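Local atomic coordinates of NikO protein (Streptomyces tendae, PDB entry 4FQD), a protein that acts as an enolpyruvyl transferase of the EPSP synthase family, MurA subfamily, and is essential in nikkomycin biosynthesis. Residues G32-L37 against P57-T62; P50-N55 against G80-F85; D258-P263 against T286-D291. The protein carries 4 engineered substitutions. One frame throughout, in Å; residues are numbered along the deposited sequence.

Interaction 1. Residues G32-L37 against P57-T62; sequences GFKHSL and PDIVET
Leu37 slides past the ring of Pro57 in the opposite direction, its CD2 lying 3.8 Å from Pro57 CG. The same methyl lies beside Thr62 OG1, whose proton goes to Pro57 O at 2.6 Å with the donor nearly in line with the carbonyl (C=O...donor angle 164°). That bond ties the first turn of helix 60-71 back to the proline before it. On its other flank Pro57 rests on the backbone of Gly32, with CG 3.4 Å from Gly32 O. An alanine in place of Pro57 keeps CB but removes CG and CD, and would probably open a gap beside Leu37 CD2 and thin the packing on Gly32. The contact thus brings together the N-terminal ends of two helices, 34-44 and 60-71, that follow one another around strand 50-54 in the inverse beta/alpha barrel of this family. Lys34 meets the other segment with its methylenes. Its CG, anti to the backbone N (chi1 162°), lies with CB against Ile59 CD1, the two side chains crossing at about a right angle. Nearer its tip, Lys34 CE packs 3.8 Å from Glu61 CG, but Lys34 NZ and Glu61 OE2 stay 4.4 Å apart, too far for a salt bridge; NZ is hydrogen-bonded to Arg436 O instead.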
loop_
_atom_site.group_PDB
_atom_site.type_symbol
_atom_site.label_atom_id
_atom_site.label_comp_id
_atom_site.label_asym_id
_atom_site.label_seq_id
_atom_site.Cartn_x
_atom_site.Cartn_y
_atom_site.Cartn_z
ATOM N N GLY A 32 -6.042 -6.367 -29.182
ATOM C CA GLY A 32 -6.998 -6.841 -28.198
ATOM C C GLY A 32 -6.345 -7.418 -26.959
ATOM O O GLY A 32 -5.179 -7.816 -26.986
ATOM N N PHE A 33 -7.105 -7.460 -25.869
ATOM C CA PHE A 33 -6.612 -7.970 -24.597
ATOM C C PHE A 33 -6.256 -9.449 -24.704
ATOM O O PHE A 33 -7.100 -10.284 -25.029
ATOM C CB PHE A 33 -7.655 -7.760 -23.497
ATOM C CG PHE A 33 -7.096 -7.828 -22.101
ATOM C CD1 PHE A 33 -5.729 -7.771 -21.877
ATOM C CD2 PHE A 33 -7.943 -7.952 -21.010
ATOM C CE1 PHE A 33 -5.219 -7.834 -20.591
ATOM C CE2 PHE A 33 -7.440 -8.016 -19.724
ATOM C CZ PHE A 33 -6.077 -7.956 -19.513
ATOM N N LYS A 34 -4.991 -9.753 -24.432
ATOM C CA LYS A 34 -4.482 -11.118 -24.446
ATOM C C LYS A 34 -5.259 -12.034 -23.504
ATOM O O LYS A 34 -5.589 -13.167 -23.855
ATOM C CB LYS A 34 -3.006 -11.115 -24.050
ATOM C CG LYS A 34 -2.475 -12.463 -23.606
ATOM C CD LYS A 34 -1.067 -12.336 -23.055
ATOM C CE LYS A 34 -0.569 -13.665 -22.513
ATOM N NZ LYS A 34 0.802 -13.552 -21.945
ATOM N N HIS A 35 -5.549 -11.534 -22.309
ATOM C CA HIS A 35 -6.213 -12.337 -21.289
ATOM C C HIS A 35 -7.698 -12.549 -21.588
ATOM O O HIS A 35 -8.260 -13.591 -21.252
ATOM C CB HIS A 35 -6.006 -11.714 -19.907
ATOM C CG HIS A 35 -4.570 -11.654 -19.486
ATOM N ND1 HIS A 35 -3.981 -10.504 -19.003
ATOM C CD2 HIS A 35 -3.603 -12.601 -19.479
ATOM C CE1 HIS A 35 -2.716 -10.746 -18.719
ATOM N NE2 HIS A 35 -2.459 -12.012 -18.996
ATOM N N SER A 36 -8.325 -11.564 -22.225
ATOM C CA SER A 36 -9.717 -11.697 -22.648
ATOM C C SER A 36 -9.826 -12.684 -23.802
ATOM O O SER A 36 -10.816 -13.405 -23.927
ATOM C CB SER A 36 -10.293 -10.346 -23.068
ATOM O OG SER A 36 -10.487 -9.503 -21.949
ATOM N N LEU A 37 -8.800 -12.700 -24.647
ATOM C CA LEU A 37 -8.728 -13.645 -25.751
ATOM C C LEU A 37 -8.728 -15.077 -25.233
ATOM O O LEU A 37 -9.430 -15.937 -25.760
ATOM C CB LEU A 37 -7.471 -13.391 -26.581
ATOM C CG LEU A 37 -7.088 -14.480 -27.582
ATOM C CD1 LEU A 37 -8.175 -14.672 -28.625
ATOM C CD2 LEU A 37 -5.769 -14.140 -28.242
ATOM N N PRO A 57 -5.529 -9.974 -31.054
ATOM C CA PRO A 57 -4.091 -9.701 -31.121
ATOM C C PRO A 57 -3.334 -10.804 -31.854
ATOM O O PRO A 57 -3.644 -11.985 -31.691
ATOM C CB PRO A 57 -3.676 -9.662 -29.648
ATOM C CG PRO A 57 -4.677 -10.519 -28.954
ATOM C CD PRO A 57 -5.969 -10.304 -29.687
ATOM N N ASP A 58 -2.355 -10.412 -32.661
ATOM C CA ASP A 58 -1.522 -11.368 -33.378
ATOM C C ASP A 58 -0.305 -11.731 -32.535
ATOM O O ASP A 58 0.806 -11.260 -32.788
ATOM C CB ASP A 58 -1.089 -10.791 -34.726
ATOM C CG ASP A 58 -0.315 -11.787 -35.566
ATOM O OD1 ASP A 58 -0.470 -13.007 -35.342
ATOM O OD2 ASP A 58 0.446 -11.349 -36.455
ATOM N N ILE A 59 -0.524 -12.566 -31.525
ATOM C CA ILE A 59 0.542 -12.967 -30.616
ATOM C C ILE A 59 0.677 -14.484 -30.556
ATOM O O ILE A 59 0.021 -15.206 -31.308
ATOM C CB ILE A 59 0.305 -12.417 -29.197
ATOM C CG1 ILE A 59 -1.079 -12.831 -28.690
ATOM C CG2 ILE A 59 0.440 -10.903 -29.186
ATOM C CD1 ILE A 59 -1.407 -12.306 -27.310
ATOM N N VAL A 60 1.533 -14.958 -29.655
ATOM C CA VAL A 60 1.800 -16.386 -29.514
ATOM C C VAL A 60 0.548 -17.162 -29.116
ATOM O O VAL A 60 0.268 -18.228 -29.669
ATOM C CB VAL A 60 2.912 -16.647 -28.476
ATOM C CG1 VAL A 60 3.138 -18.140 -28.296
ATOM C CG2 VAL A 60 4.200 -15.951 -28.895
ATOM N N GLU A 61 -0.201 -16.618 -28.160
ATOM C CA GLU A 61 -1.415 -17.255 -27.657
ATOM C C GLU A 61 -2.405 -17.571 -28.776
ATOM O O GLU A 61 -2.969 -18.663 -28.824
ATOM C CB GLU A 61 -2.086 -16.369 -26.603
ATOM C CG GLU A 61 -1.269 -16.166 -25.335
ATOM C CD GLU A 61 -1.383 -17.332 -24.372
ATOM O OE1 GLU A 61 -2.371 -18.087 -24.470
ATOM O OE2 GLU A 61 -0.488 -17.495 -23.518
ATOM N N THR A 62 -2.604 -16.611 -29.674
ATOM C CA THR A 62 -3.543 -16.772 -30.780
ATOM C C THR A 62 -3.151 -17.936 -31.684
ATOM O O THR A 62 -3.996 -18.740 -32.081
ATOM C CB THR A 62 -3.632 -15.494 -31.635
ATOM O OG1 THR A 62 -3.873 -14.364 -30.790
ATOM C CG2 THR A 62 -4.755 -15.610 -32.654
#

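Interaction 2. Residues P50-N55 against G80-F85; sequences PVRIEN and GADETF. Engineered in segment 50-55: Arg52 (natural residue Pro).
The guanidinium of Arg52, an engineered residue, meets Thr84 CG2 and Asp82 OD2 at its edge, near its plane, while Glu54 OE2 sits above the centre of one face. Thr84 CG2 is 3.5 Å from Arg52 NE. The pairing with Asp82 is a long salt bridge, Arg52 NH2 to Asp82 OD2 at 4.0 Å, and the carboxylate plane is turned 57° from that of the guanidinium. Glu54 acts through charge alone, since no N-H of Arg52 points at its OE2. The arginine chain is extended, with CG anti to the backbone N (chi1 -176°), where it lies 3.6 Å from Thr84 CG2.

The two strands are joined at Ile53 and Phe85, an antiparallel hydrogen-bonded pair: Ile53 N donates to Phe85 O at 2.7 Å and Phe85 N to Ile53 O at 2.8 Å. Their side chains share one face of the sheet, with the CB atoms of Ile53 and Phe85 4.0 Å apart. Toward Asn55 the regular pairing ends, whereas Val51 goes on to pair with Val87. Glu83 and Thr84 together face Asp79 in a G1 beta bulge, and a water links Asn55 OD1 to Glu83 OE1, the latter bond weak, while Asn55 ND2 is hydrogen-bonded to Leu261 O.

Strand 84-88 lies between strands 75-79 and 50-54, and 50-54 is bordered on its other edge by the parallel strand 257-260. Helix 34-44 covers the face carrying Ile53 and Phe85: Ile53 packs on Thr40 and Val41, and Phe85 on Leu37.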
loop_
_atom_site.group_PDB
_atom_site.type_symbol
_atom_site.label_atom_id
_atom_site.label_comp_id
_atom_site.label_asym_id
_atom_site.label_seq_id
_atom_site.Cartn_x
_atom_site.Cartn_y
_atom_site.Cartn_z
ATOM N N PRO A 50 -19.965 -21.382 -33.523
ATOM C CA PRO A 50 -18.820 -20.576 -33.959
ATOM C C PRO A 50 -18.735 -19.258 -33.196
ATOM O O PRO A 50 -19.754 -18.609 -32.963
ATOM C CB PRO A 50 -19.121 -20.315 -35.439
ATOM C CG PRO A 50 -20.602 -20.434 -35.550
ATOM C CD PRO A 50 -20.984 -21.509 -34.578
ATOM N N VAL A 51 -17.523 -18.876 -32.810
ATOM C CA VAL A 51 -17.304 -17.622 -32.101
ATOM C C VAL A 51 -16.348 -16.725 -32.879
ATOM O O VAL A 51 -15.171 -17.051 -33.041
ATOM C CB VAL A 51 -16.741 -17.865 -30.689
ATOM C CG1 VAL A 51 -16.395 -16.542 -30.017
ATOM C CG2 VAL A 51 -17.737 -18.650 -29.853
ATOM N N ARG A 52 -16.862 -15.601 -33.366
ATOM C CA ARG A 52 -16.045 -14.658 -34.118
ATOM C C ARG A 52 -15.445 -13.599 -33.204
ATOM O O ARG A 52 -16.165 -12.807 -32.595
ATOM C CB ARG A 52 -16.858 -13.996 -35.231
ATOM C CG ARG A 52 -16.033 -13.068 -36.102
ATOM C CD ARG A 52 -16.850 -12.453 -37.221
ATOM N NE ARG A 52 -16.006 -11.662 -38.112
ATOM C CZ ARG A 52 -16.459 -10.944 -39.133
ATOM N NH1 ARG A 52 -17.758 -10.912 -39.398
ATOM N NH2 ARG A 52 -15.614 -10.255 -39.888
ATOM N N ILE A 53 -14.120 -13.586 -33.117
ATOM C CA ILE A 53 -13.419 -12.674 -32.224
ATOM C C ILE A 53 -12.725 -11.559 -32.997
ATOM O O ILE A 53 -11.679 -11.773 -33.610
ATOM C CB ILE A 53 -12.375 -13.424 -31.377
ATOM C CG1 ILE A 53 -13.009 -14.643 -30.705
ATOM C CG2 ILE A 53 -11.764 -12.497 -30.343
ATOM C CD1 ILE A 53 -12.032 -15.482 -29.913
ATOM N N GLU A 54 -13.312 -10.367 -32.967
ATOM C CA GLU A 54 -12.720 -9.213 -33.631
ATOM C C GLU A 54 -11.716 -8.526 -32.713
ATOM O O GLU A 54 -11.721 -8.751 -31.501
ATOM C CB GLU A 54 -13.801 -8.228 -34.073
ATOM C CG GLU A 54 -14.870 -8.850 -34.952
ATOM C CD GLU A 54 -15.329 -7.919 -36.055
ATOM O OE1 GLU A 54 -14.618 -6.931 -36.333
ATOM O OE2 GLU A 54 -16.399 -8.177 -36.645
ATOM N N ASN A 55 -10.864 -7.688 -33.299
ATOM C CA ASN A 55 -9.778 -7.038 -32.572
ATOM C C ASN A 55 -8.927 -8.067 -31.832
ATOM O O ASN A 55 -8.596 -7.894 -30.661
ATOM C CB ASN A 55 -10.317 -5.978 -31.603
ATOM C CG ASN A 55 -9.227 -5.071 -31.060
ATOM O OD1 ASN A 55 -8.248 -4.776 -31.746
ATOM N ND2 ASN A 55 -9.387 -4.632 -29.816
ATOM N N GLY A 80 -5.300 -12.313 -40.220
ATOM C CA GLY A 80 -4.437 -11.224 -39.797
ATOM C C GLY A 80 -4.719 -9.891 -40.465
ATOM O O GLY A 80 -4.312 -8.842 -39.963
ATOM N N ALA A 81 -5.416 -9.928 -41.596
ATOM C CA ALA A 81 -5.752 -8.713 -42.331
ATOM C C ALA A 81 -6.688 -7.812 -41.533
ATOM O O ALA A 81 -6.429 -6.619 -41.378
ATOM C CB ALA A 81 -6.366 -9.060 -43.678
ATOM N N ASP A 82 -7.780 -8.382 -41.032
ATOM C CA ASP A 82 -8.721 -7.623 -40.214
ATOM C C ASP A 82 -8.670 -8.060 -38.752
ATOM O O ASP A 82 -9.553 -7.718 -37.966
ATOM C CB ASP A 82 -10.145 -7.732 -40.767
ATOM C CG ASP A 82 -10.632 -9.162 -40.851
ATOM O OD1 ASP A 82 -9.782 -10.069 -40.946
ATOM O OD2 ASP A 82 -11.862 -9.380 -40.827
ATOM N N GLU A 83 -7.628 -8.811 -38.405
ATOM C CA GLU A 83 -7.390 -9.255 -37.032
ATOM C C GLU A 83 -8.601 -9.952 -36.423
ATOM O O GLU A 83 -9.062 -9.588 -35.342
ATOM C CB GLU A 83 -6.952 -8.079 -36.156
ATOM C CG GLU A 83 -5.741 -7.338 -36.693
ATOM C CD GLU A 83 -5.117 -6.417 -35.666
ATOM O OE1 GLU A 83 -5.642 -5.301 -35.462
ATOM O OE2 GLU A 83 -4.098 -6.810 -35.060
ATOM N N THR A 84 -9.110 -10.958 -37.127
ATOM C CA THR A 84 -10.303 -11.671 -36.693
ATOM C C THR A 84 -10.017 -13.149 -36.453
ATOM O O THR A 84 -9.507 -13.845 -37.332
ATOM C CB THR A 84 -11.440 -11.533 -37.720
ATOM O OG1 THR A 84 -11.779 -10.149 -37.877
ATOM C CG2 THR A 84 -12.667 -12.300 -37.262
ATOM N N PHE A 85 -10.349 -13.620 -35.256
ATOM C CA PHE A 85 -10.145 -15.014 -34.891
ATOM C C PHE A 85 -11.486 -15.730 -34.821
ATOM O O PHE A 85 -12.332 -15.399 -33.991
ATOM C CB PHE A 85 -9.443 -15.109 -33.536
ATOM C CG PHE A 85 -8.831 -16.453 -33.257
ATOM C CD1 PHE A 85 -8.538 -17.327 -34.291
ATOM C CD2 PHE A 85 -8.553 -16.843 -31.958
ATOM C CE1 PHE A 85 -7.973 -18.563 -34.035
ATOM C CE2 PHE A 85 -7.991 -18.079 -31.693
ATOM C CZ PHE A 85 -7.699 -18.940 -32.733
HETATM O O HOH W 1 -8.032 -3.438 -33.783
#

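Interaction 3. Residues D258-P263 against T286-D291; sequences DVTLIP and TGPGID
Pro263 presses its ring into the turn formed by Gly287 to Ile290, and this is the tight part of the contact. Its CD lies 3.3 Å from Pro288 O and 3.6 Å from Gly289 O, so this one methylene is set against two successive carbonyl oxygens. Pro263 CG reaches the backbone of the turn as well, 3.6 Å from Ile290 CA, and it touches Ile290 CB at 4.0 Å. Ile290 CG1, anti to the backbone N (chi1 -157°), extends this apolar contact to Pro263 CB.

The turn is type II, closed by a weak hydrogen bond from Ile290 N to Gly287 O, and it leads into helix 290-296. Gly289 takes the positive phi (73°) of its third position. At Gly287 a beta carbon would be directed at Pro263 and would fall only 3.2 Å from its CG, which leaves little room for a side chain there. Asp316 OD1 accepts from Gly289 N and holds the turn from outside the two segments.

Toward Thr260 the packing thins out. The methyl CG2 of this exposed residue barely meets Pro288 CB, at 4.5 Å, and the carbonyl oxygens of Leu261 and Pro288 are bridged by a water, 2.7 Å from Leu261 O. Leu261 O also accepts from Asn55 ND2.

Each segment leaves a strand of a different sheet, 257-260 beside 50-54 and 283-286 beside 27-29, and runs toward a helix. The arrangement is consistent with the meeting of the two inverse-barrel domains of an enolpyruvyl transferase.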
loop_
_atom_site.group_PDB
_atom_site.type_symbol
_atom_site.label_atom_id
_atom_site.label_comp_id
_atom_site.label_asym_id
_atom_site.label_seq_id
_atom_site.Cartn_x
_atom_site.Cartn_y
_atom_site.Cartn_z
ATOM N N ASP A 258 -20.600 -13.010 -31.799
ATOM C CA ASP A 258 -19.694 -12.010 -32.348
ATOM C C ASP A 258 -19.208 -11.103 -31.224
ATOM O O ASP A 258 -20.012 -10.459 -30.549
ATOM C CB ASP A 258 -20.394 -11.175 -33.422
ATOM C CG ASP A 258 -20.196 -11.733 -34.817
ATOM O OD1 ASP A 258 -19.951 -12.950 -34.947
ATOM O OD2 ASP A 258 -20.283 -10.950 -35.786
ATOM N N VAL A 259 -17.897 -11.053 -31.021
ATOM C CA VAL A 259 -17.338 -10.251 -29.939
ATOM C C VAL A 259 -16.088 -9.477 -30.360
ATOM O O VAL A 259 -15.188 -10.020 -31.001
ATOM C CB VAL A 259 -17.042 -11.120 -28.688
ATOM C CG1 VAL A 259 -16.142 -12.294 -29.046
ATOM C CG2 VAL A 259 -16.431 -10.278 -27.577
ATOM N N THR A 260 -16.053 -8.196 -30.010
ATOM C CA THR A 260 -14.885 -7.362 -30.257
ATOM C C THR A 260 -14.104 -7.170 -28.962
ATOM O O THR A 260 -14.600 -6.559 -28.014
ATOM C CB THR A 260 -15.287 -5.987 -30.814
ATOM O OG1 THR A 260 -16.069 -6.162 -32.002
ATOM C CG2 THR A 260 -14.051 -5.164 -31.140
ATOM N N LEU A 261 -12.883 -7.695 -28.926
ATOM C CA LEU A 261 -12.065 -7.656 -27.717
ATOM C C LEU A 261 -11.770 -6.243 -27.234
ATOM O O LEU A 261 -11.575 -5.324 -28.031
ATOM C CB LEU A 261 -10.745 -8.400 -27.928
ATOM C CG LEU A 261 -10.808 -9.922 -28.038
ATOM C CD1 LEU A 261 -9.407 -10.506 -28.148
ATOM C CD2 LEU A 261 -11.552 -10.519 -26.855
ATOM N N ILE A 262 -11.744 -6.083 -25.917
ATOM C CA ILE A 262 -11.310 -4.842 -25.298
ATOM C C ILE A 262 -9.819 -4.667 -25.588
ATOM O O ILE A 262 -9.069 -5.645 -25.584
ATOM C CB ILE A 262 -11.590 -4.865 -23.771
ATOM C CG1 ILE A 262 -11.246 -3.527 -23.116
ATOM C CG2 ILE A 262 -10.845 -6.006 -23.092
ATOM C CD1 ILE A 262 -11.652 -3.451 -21.660
ATOM N N PRO A 263 -9.391 -3.430 -25.894
ATOM C CA PRO A 263 -7.969 -3.160 -26.131
ATOM C C PRO A 263 -7.102 -3.637 -24.971
ATOM O O PRO A 263 -7.526 -3.553 -23.818
ATOM C CB PRO A 263 -7.924 -1.637 -26.238
ATOM C CG PRO A 263 -9.255 -1.278 -26.796
ATOM C CD PRO A 263 -10.228 -2.253 -26.187
ATOM N N THR A 286 -4.734 4.583 -30.206
ATOM C CA THR A 286 -6.072 4.197 -30.644
ATOM C C THR A 286 -6.418 2.744 -30.325
ATOM O O THR A 286 -5.541 1.920 -30.069
ATOM C CB THR A 286 -6.261 4.427 -32.156
ATOM O OG1 THR A 286 -5.392 3.553 -32.889
ATOM C CG2 THR A 286 -5.949 5.874 -32.520
ATOM N N GLY A 287 -7.713 2.445 -30.351
ATOM C CA GLY A 287 -8.210 1.108 -30.090
ATOM C C GLY A 287 -9.718 1.132 -29.959
ATOM O O GLY A 287 -10.264 2.008 -29.290
ATOM N N PRO A 288 -10.404 0.174 -30.602
ATOM C CA PRO A 288 -11.870 0.125 -30.572
ATOM C C PRO A 288 -12.404 -0.088 -29.159
ATOM O O PRO A 288 -12.200 -1.150 -28.571
ATOM C CB PRO A 288 -12.202 -1.081 -31.459
ATOM C CG PRO A 288 -10.964 -1.915 -31.456
ATOM C CD PRO A 288 -9.827 -0.943 -31.369
ATOM N N GLY A 289 -13.079 0.922 -28.622
ATOM C CA GLY A 289 -13.622 0.843 -27.279
ATOM C C GLY A 289 -12.539 0.930 -26.223
ATOM O O GLY A 289 -12.603 0.250 -25.199
ATOM N N ILE A 290 -11.542 1.774 -26.472
ATOM C CA ILE A 290 -10.428 1.936 -25.547
ATOM C C ILE A 290 -10.874 2.630 -24.262
ATOM O O ILE A 290 -10.187 2.567 -23.242
ATOM C CB ILE A 290 -9.263 2.723 -26.189
ATOM C CG1 ILE A 290 -7.942 2.409 -25.481
ATOM C CG2 ILE A 290 -9.549 4.215 -26.180
ATOM C CD1 ILE A 290 -6.738 3.078 -26.106
ATOM N N ASP A 291 -12.030 3.286 -24.315
ATOM C CA ASP A 291 -12.602 3.925 -23.137
ATOM C C ASP A 291 -12.950 2.885 -22.077
ATOM O O ASP A 291 -12.839 3.143 -20.880
ATOM C CB ASP A 291 -13.835 4.754 -23.506
ATOM C CG ASP A 291 -14.802 3.999 -24.402
ATOM O OD1 ASP A 291 -14.632 2.774 -24.577
ATOM O OD2 ASP A 291 -15.741 4.635 -24.927
HETATM O O HOH W 2 -13.296 -3.302 -28.386
#

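The three contacts lie close together, their centres 11 to 12 Å apart. Interaction 1 backs onto interaction 2 through Leu37, whose CD1 is 4.0 Å from Phe85 CD2 and 4.1 Å from Ile53 CD1. Interaction 3 joins interaction 1 by a probable backbone hydrogen bond, Phe33 N to Ile262 O at 2.7 Å, and interaction 2 by another, Glu54 N to Val259 O, also 2.7 Å. Asn55 lies among all three: its ND2 is 3.6 Å from Gly32 CA and 3.5 Å from Pro288 CG. A sulfate ion, probably from the crystallisation liquor, lies about 5 Å from the side chain of Lys34 and may mark an anion pocket beside interaction 1.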